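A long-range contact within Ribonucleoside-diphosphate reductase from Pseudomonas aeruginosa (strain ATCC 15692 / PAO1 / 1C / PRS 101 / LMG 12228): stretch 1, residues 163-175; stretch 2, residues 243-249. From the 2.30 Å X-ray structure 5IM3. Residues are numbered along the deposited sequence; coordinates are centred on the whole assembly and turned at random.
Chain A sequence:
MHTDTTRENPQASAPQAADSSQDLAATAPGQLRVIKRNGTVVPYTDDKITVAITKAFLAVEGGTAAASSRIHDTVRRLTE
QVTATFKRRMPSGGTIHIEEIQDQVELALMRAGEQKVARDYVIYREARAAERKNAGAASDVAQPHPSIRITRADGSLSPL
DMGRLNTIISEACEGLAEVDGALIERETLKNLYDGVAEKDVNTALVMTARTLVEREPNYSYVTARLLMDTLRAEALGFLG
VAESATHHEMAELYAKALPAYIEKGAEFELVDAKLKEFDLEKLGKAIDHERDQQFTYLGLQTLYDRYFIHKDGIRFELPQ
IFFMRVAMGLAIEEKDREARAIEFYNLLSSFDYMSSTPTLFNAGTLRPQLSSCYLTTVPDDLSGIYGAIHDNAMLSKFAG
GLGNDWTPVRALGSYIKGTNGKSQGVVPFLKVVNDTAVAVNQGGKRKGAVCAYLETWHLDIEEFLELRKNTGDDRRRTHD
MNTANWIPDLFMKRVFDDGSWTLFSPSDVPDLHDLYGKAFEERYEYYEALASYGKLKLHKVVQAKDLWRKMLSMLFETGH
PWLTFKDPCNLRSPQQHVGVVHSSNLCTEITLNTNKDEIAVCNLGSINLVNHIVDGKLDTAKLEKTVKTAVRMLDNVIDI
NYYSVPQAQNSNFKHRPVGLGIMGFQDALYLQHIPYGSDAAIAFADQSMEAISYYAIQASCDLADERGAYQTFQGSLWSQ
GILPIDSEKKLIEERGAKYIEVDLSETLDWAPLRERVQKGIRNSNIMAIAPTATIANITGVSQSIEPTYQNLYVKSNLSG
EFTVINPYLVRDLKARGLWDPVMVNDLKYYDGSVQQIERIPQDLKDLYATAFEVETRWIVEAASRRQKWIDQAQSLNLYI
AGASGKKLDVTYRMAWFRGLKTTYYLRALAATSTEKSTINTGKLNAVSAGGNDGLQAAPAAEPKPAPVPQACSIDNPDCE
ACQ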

# COMPACT_ATOMS: atom_id res chain seq x y z
N GLY A 163 -65.20 11.63 24.33
CA GLY A 163 -65.42 13.01 23.92
C GLY A 163 -64.15 13.84 24.01
O GLY A 163 -63.81 14.59 23.09
N ARG A 164 -63.43 13.73 25.13
CA ARG A 164 -62.19 14.48 25.28
C ARG A 164 -61.11 13.96 24.35
O ARG A 164 -60.23 14.72 23.94
CB ARG A 164 -61.71 14.41 26.73
CG ARG A 164 -60.56 15.36 27.04
CD ARG A 164 -59.99 15.15 28.43
NE ARG A 164 -59.05 16.20 28.80
CZ ARG A 164 -57.78 16.24 28.41
NH1 ARG A 164 -57.28 15.29 27.63
NH2 ARG A 164 -57.00 17.25 28.79
N LEU A 165 -61.15 12.67 24.01
CA LEU A 165 -60.15 12.11 23.10
C LEU A 165 -60.30 12.71 21.70
O LEU A 165 -59.29 12.98 21.03
CB LEU A 165 -60.29 10.59 23.05
CG LEU A 165 -59.39 9.87 22.04
CD1 LEU A 165 -57.92 10.19 22.30
CD2 LEU A 165 -59.63 8.38 22.09
N ASN A 166 -61.53 12.91 21.25
CA ASN A 166 -61.75 13.54 19.95
C ASN A 166 -61.37 15.01 19.97
O ASN A 166 -61.01 15.58 18.93
CB ASN A 166 -63.20 13.37 19.51
CG ASN A 166 -63.52 11.95 19.08
OD1 ASN A 166 -63.44 11.62 17.89
ND2 ASN A 166 -63.89 11.11 20.03
N THR A 167 -61.45 15.66 21.14
CA THR A 167 -61.19 17.09 21.21
C THR A 167 -59.71 17.40 21.04
O THR A 167 -59.34 18.32 20.30
CB THR A 167 -61.70 17.65 22.53
OG1 THR A 167 -63.09 17.33 22.69
CG2 THR A 167 -61.53 19.17 22.57
N ILE A 168 -58.84 16.64 21.72
CA ILE A 168 -57.41 16.95 21.67
C ILE A 168 -56.82 16.61 20.31
O ILE A 168 -55.94 17.32 19.81
CB ILE A 168 -56.66 16.23 22.81
CG1 ILE A 168 -56.84 14.71 22.71
CG2 ILE A 168 -57.14 16.73 24.17
CD1 ILE A 168 -55.97 13.93 23.69
N ILE A 169 -57.30 15.53 19.68
CA ILE A 169 -56.74 15.16 18.39
C ILE A 169 -57.23 16.10 17.30
O ILE A 169 -56.53 16.33 16.31
CB ILE A 169 -57.05 13.68 18.05
CG1 ILE A 169 -58.53 13.50 17.70
CG2 ILE A 169 -56.67 12.77 19.20
CD1 ILE A 169 -58.79 13.40 16.21
N SER A 170 -58.43 16.66 17.45
CA SER A 170 -58.93 17.62 16.47
C SER A 170 -58.21 18.95 16.61
O SER A 170 -57.75 19.53 15.61
CB SER A 170 -60.44 17.80 16.63
OG SER A 170 -60.94 18.70 15.65
N GLU A 171 -58.09 19.46 17.84
CA GLU A 171 -57.31 20.67 18.07
C GLU A 171 -55.84 20.47 17.70
O GLU A 171 -55.13 21.45 17.47
CB GLU A 171 -57.44 21.10 19.53
CG GLU A 171 -58.85 21.53 19.92
CD GLU A 171 -58.96 22.03 21.36
OE1 GLU A 171 -58.00 21.83 22.13
OE2 GLU A 171 -60.01 22.62 21.71
N ALA A 172 -55.38 19.21 17.62
CA ALA A 172 -54.00 18.94 17.22
C ALA A 172 -53.84 18.96 15.71
O ALA A 172 -52.84 19.48 15.20
CB ALA A 172 -53.55 17.59 17.78
N CYS A 173 -54.80 18.40 14.97
CA CYS A 173 -54.78 18.43 13.51
C CYS A 173 -55.24 19.77 12.95
O CYS A 173 -55.32 19.91 11.72
CB CYS A 173 -55.65 17.31 12.94
SG CYS A 173 -54.98 15.65 13.18
N GLU A 174 -55.55 20.73 13.81
CA GLU A 174 -56.09 22.01 13.36
C GLU A 174 -55.08 22.76 12.51
O GLU A 174 -53.91 22.88 12.87
CB GLU A 174 -56.48 22.84 14.58
CG GLU A 174 -57.08 24.20 14.26
CD GLU A 174 -57.46 24.96 15.51
OE1 GLU A 174 -57.12 24.49 16.62
OE2 GLU A 174 -58.09 26.04 15.39
N GLY A 175 -55.54 23.25 11.36
CA GLY A 175 -54.72 24.11 10.52
C GLY A 175 -53.61 23.41 9.77
O GLY A 175 -52.72 24.09 9.25
N GLU A 243 -56.22 20.04 37.25
CA GLU A 243 -55.71 18.68 37.16
C GLU A 243 -55.61 18.18 35.72
O GLU A 243 -55.05 17.11 35.49
CB GLU A 243 -56.59 17.73 37.98
CG GLU A 243 -55.84 16.63 38.71
CD GLU A 243 -54.89 17.17 39.77
OE1 GLU A 243 -53.88 16.49 40.07
OE2 GLU A 243 -55.14 18.28 40.29
N SER A 244 -56.14 18.94 34.76
CA SER A 244 -56.14 18.56 33.36
C SER A 244 -56.64 19.76 32.56
O SER A 244 -57.33 20.63 33.10
CB SER A 244 -57.01 17.33 33.11
OG SER A 244 -57.15 17.06 31.72
N ALA A 245 -56.29 19.79 31.28
CA ALA A 245 -56.73 20.89 30.42
C ALA A 245 -56.43 20.57 28.97
O ALA A 245 -55.51 19.80 28.67
CB ALA A 245 -56.07 22.21 30.83
N THR A 246 -57.22 21.16 28.07
CA THR A 246 -57.02 21.06 26.63
C THR A 246 -56.32 22.32 26.13
O THR A 246 -56.02 23.25 26.88
CB THR A 246 -58.35 20.86 25.91
OG1 THR A 246 -59.21 21.98 26.16
CG2 THR A 246 -59.04 19.58 26.38
N HIS A 247 -56.07 22.36 24.82
CA HIS A 247 -55.34 23.48 24.23
C HIS A 247 -56.12 24.78 24.33
O HIS A 247 -55.71 25.70 25.05
CB HIS A 247 -55.00 23.20 22.76
CG HIS A 247 -54.38 24.36 22.06
ND1 HIS A 247 -54.99 25.01 21.01
CD2 HIS A 247 -53.21 25.01 22.27
CE1 HIS A 247 -54.23 26.00 20.59
NE2 HIS A 247 -53.14 26.02 21.34
N HIS A 248 -57.24 24.90 23.62
CA HIS A 248 -58.00 26.14 23.64
C HIS A 248 -58.45 26.51 25.05
O HIS A 248 -58.80 27.67 25.29
CB HIS A 248 -59.21 26.04 22.72
CG HIS A 248 -58.86 26.13 21.26
ND1 HIS A 248 -58.75 25.02 20.45
CD2 HIS A 248 -58.59 27.20 20.48
CE1 HIS A 248 -58.42 25.40 19.23
NE2 HIS A 248 -58.32 26.72 19.22
N GLU A 249 -58.45 25.56 25.98
CA GLU A 249 -58.67 25.88 27.38
C GLU A 249 -57.53 26.71 27.96
O GLU A 249 -57.72 27.35 29.00
CB GLU A 249 -58.84 24.58 28.18
CG GLU A 249 -59.70 24.71 29.42
CD GLU A 249 -59.99 23.36 30.06
OE1 GLU A 249 -59.98 23.28 31.30
OE2 GLU A 249 -60.21 22.39 29.31

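A single carboxylate accounts for every hydrogen bond between the two stretches. Glu-171 of stretch 1 extends its side chain (chi1 m, chi2 t) to the irregular segment at Thr-246 to His-248 and accepts from three nitrogen donors there. The best of the three bonds is made by the His-248 ring, whose ND1 donates to Glu-171 OE2 at 3.0 Å with an N-H...O angle of 151°. The other oxygen faces the backbone: His-247 N reaches Glu-171 OE1 at 3.4 Å and His-248 N reaches the same OE1 at 3.5 Å. Both are weak, the first because it is long and bent to 126°, the second through length alone, since its angle of 164° is nearly straight. Two consecutive amides and a ring nitrogen are thus gathered round one acidic group. With ND1 as the donor, OE2 lies at the edge of the imidazole, near its plane, as expected for a bond to a ring nitrogen.

The backbones approach most closely at Ile-168 and Thr-246, with CA atoms 6.5 Å apart, and remain near at Glu-171 and His-247, where the CA to CA distance is 7.1 Å. Arg-164, Ile-168 and Glu-171, four and three residues apart, fall on one side of stretch 1, and stretch 2, which has no regular secondary structure, passes along it. The contact is modest, burying 385 Å² in total.

Thr-246 occupies the middle. Its CG2 methyl lies 4.1 Å from Ile-168 CG2, a small apolar contact, and also sits over one face of the Arg-164 guanidinium, 3.9 Å from NH2. The hydroxyl is engaged within its own stretch: Thr-246 OG1 and Thr-246 N both donate weakly to Glu-249 OE2, at 3.3 and 3.5 Å, tying the segment back on itself.

Arg-164, almost fully extended with chi1 to chi3 all t, brings NH2 within 2.9 Å of Ser-244 OG and 3.0 Å of Ala-245 O. Neither approach is a hydrogen bond, because the angles are poor; the carbonyl lies near the guanidinium plane, yet proximity does not supply the required direction. Both NH1 and NH2 find hydrogen-bonding partners elsewhere in the structure.

Beyond the helix, Glu-174 also turns toward His-248, placing OE1 3.1 Å from the ring carbon CE1, again near the ring plane. This is a close contact with a carbon, and Glu-174 OE1 is buried here without a hydrogen-bonding partner in the model.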